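Long-range contact in NAD-dependent epimerase/dehydratase domain-containing protein (Ruegeria pomeroyi DSS-3, PDB 3IUS), which is of unknown function but probably binds NAD or a related dinucleotide as an atypical short-chain dehydrogenase/reductase-like protein: residues T7-H13 with W29-T34. Sequence-based numbering, arbitrary orientation.
Sequences TLLSFGH and WRIIGT
Thr7 lies beside Arg30 where two parallel strands, 7-11 and 30-34, pair in the first beta-alpha-beta unit of a Rossmann-type fold, helix 15-24 making the crossover. The two side chains point the same way, Thr7 CG2 4.0 Å from Arg30 CD, while OG1 shares a water with Arg30 NH1; the guanidinium, salt-bridged to Glu50, has Ile32 CD1 over one face. Leu8 joins the strands through both its backbone polar atoms, N to Arg30 O (2.9 Å) and O to Ile32 N (2.8 Å), and on the helix side its CD2 meets Ile31 CG2. On the other face Leu9, with CG anti to the backbone N (chi1 176°), brings CD1 to 3.6 Å from Ile32 CG2, two branched aliphatic side chains filling this buried face. Ser10 continues the register, its N bonding Ile32 O (2.7 Å) and its O accepting from Thr34 N (2.9 Å); its small side chain packs against Ala17 of the helix, and OG hydrogen-bonds His13 ND1. Past Phe11 the chain turns at Gly12, whose positive phi (67°) glycine adopts easily, in a sequence resembling the Rossmann glycine-rich motif. Gly12 N donates an almost straight bond (170°) to Thr34 OG1; a valine at Thr34 would probably leave this amide without its hydroxyl acceptor, one of two bonds holding the turn. The other runs from His13 N to Thr34 O, and Gly33, lacking a side chain, lets His13 CB lie 3.6 Å from Gly33 CA.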
# COMPACT_ATOMS: atom_id res chain seq x y z
N THR A 7 8.99 -4.93 -19.27
CA THR A 7 9.57 -5.81 -18.26
C THR A 7 9.62 -5.10 -16.91
O THR A 7 10.32 -4.10 -16.74
CB THR A 7 10.99 -6.25 -18.67
OG1 THR A 7 10.92 -7.01 -19.88
CG2 THR A 7 11.63 -7.09 -17.57
N LEU A 8 8.89 -5.64 -15.94
CA LEU A 8 8.79 -5.04 -14.63
C LEU A 8 9.58 -5.83 -13.59
O LEU A 8 9.39 -7.04 -13.45
CB LEU A 8 7.32 -4.96 -14.20
CG LEU A 8 7.04 -4.59 -12.74
CD1 LEU A 8 7.24 -3.10 -12.52
CD2 LEU A 8 5.63 -5.00 -12.34
N LEU A 9 10.46 -5.14 -12.87
CA LEU A 9 11.15 -5.72 -11.72
C LEU A 9 10.49 -5.21 -10.44
O LEU A 9 10.42 -4.00 -10.20
CB LEU A 9 12.63 -5.37 -11.76
CG LEU A 9 13.51 -5.83 -10.58
CD1 LEU A 9 13.31 -7.31 -10.28
CD2 LEU A 9 14.97 -5.52 -10.85
N SER A 10 10.01 -6.14 -9.63
CA SER A 10 9.22 -5.80 -8.46
C SER A 10 9.96 -6.25 -7.20
O SER A 10 10.07 -7.45 -6.94
CB SER A 10 7.85 -6.48 -8.57
OG SER A 10 7.09 -6.39 -7.39
N PHE A 11 10.48 -5.30 -6.44
CA PHE A 11 11.22 -5.60 -5.21
C PHE A 11 10.25 -5.81 -4.06
O PHE A 11 9.41 -4.95 -3.79
CB PHE A 11 12.19 -4.47 -4.86
CG PHE A 11 13.31 -4.29 -5.83
CD1 PHE A 11 14.50 -5.00 -5.68
CD2 PHE A 11 13.18 -3.42 -6.90
CE1 PHE A 11 15.54 -4.83 -6.58
CE2 PHE A 11 14.22 -3.26 -7.80
CZ PHE A 11 15.39 -3.96 -7.64
N GLY A 12 10.38 -6.93 -3.37
CA GLY A 12 9.45 -7.26 -2.31
C GLY A 12 8.08 -7.52 -2.91
O GLY A 12 7.09 -6.92 -2.52
N HIS A 13 8.05 -8.42 -3.89
CA HIS A 13 6.83 -8.79 -4.60
C HIS A 13 5.87 -9.52 -3.67
O HIS A 13 5.83 -10.75 -3.65
CB HIS A 13 7.18 -9.69 -5.77
CG HIS A 13 6.08 -9.86 -6.77
ND1 HIS A 13 5.81 -8.92 -7.75
CD2 HIS A 13 5.19 -10.86 -6.96
CE1 HIS A 13 4.80 -9.34 -8.49
NE2 HIS A 13 4.40 -10.51 -8.03
N TRP A 29 3.15 -8.91 -20.34
CA TRP A 29 4.24 -8.38 -19.53
C TRP A 29 5.14 -9.49 -18.99
O TRP A 29 4.68 -10.58 -18.67
CB TRP A 29 3.68 -7.59 -18.34
CG TRP A 29 3.17 -6.24 -18.71
CD1 TRP A 29 2.00 -5.95 -19.35
CD2 TRP A 29 3.81 -4.99 -18.45
NE1 TRP A 29 1.87 -4.59 -19.50
CE2 TRP A 29 2.97 -3.98 -18.96
CE3 TRP A 29 5.01 -4.62 -17.83
CZ2 TRP A 29 3.29 -2.62 -18.87
CZ3 TRP A 29 5.33 -3.27 -17.75
CH2 TRP A 29 4.47 -2.29 -18.27
N ARG A 30 6.43 -9.18 -18.88
CA ARG A 30 7.34 -10.02 -18.12
C ARG A 30 7.53 -9.40 -16.75
O ARG A 30 7.90 -8.23 -16.65
CB ARG A 30 8.69 -10.15 -18.83
CG ARG A 30 9.70 -10.96 -18.04
CD ARG A 30 11.09 -10.88 -18.64
NE ARG A 30 12.04 -11.67 -17.86
CZ ARG A 30 13.35 -11.42 -17.80
NH1 ARG A 30 13.86 -10.41 -18.48
NH2 ARG A 30 14.13 -12.19 -17.06
N ILE A 31 7.27 -10.16 -15.69
CA ILE A 31 7.45 -9.68 -14.33
C ILE A 31 8.49 -10.51 -13.58
O ILE A 31 8.49 -11.74 -13.66
CB ILE A 31 6.13 -9.67 -13.52
CG1 ILE A 31 5.03 -8.90 -14.26
CG2 ILE A 31 6.35 -9.06 -12.14
CD1 ILE A 31 4.29 -9.73 -15.26
N ILE A 32 9.36 -9.82 -12.86
CA ILE A 32 10.37 -10.44 -12.00
C ILE A 32 10.13 -9.95 -10.57
O ILE A 32 10.15 -8.75 -10.31
CB ILE A 32 11.78 -10.02 -12.44
CG1 ILE A 32 12.00 -10.35 -13.91
CG2 ILE A 32 12.84 -10.69 -11.56
CD1 ILE A 32 13.21 -9.67 -14.51
N GLY A 33 9.88 -10.88 -9.65
CA GLY A 33 9.57 -10.49 -8.28
C GLY A 33 10.57 -11.03 -7.28
O GLY A 33 10.96 -12.20 -7.35
N THR A 34 10.98 -10.19 -6.34
CA THR A 34 11.94 -10.60 -5.33
C THR A 34 11.29 -10.80 -3.96
O THR A 34 10.25 -10.20 -3.65
CB THR A 34 13.08 -9.59 -5.17
OG1 THR A 34 12.68 -8.56 -4.26
CG2 THR A 34 13.45 -8.97 -6.52
O HOH W 1 12.96 -8.71 -20.63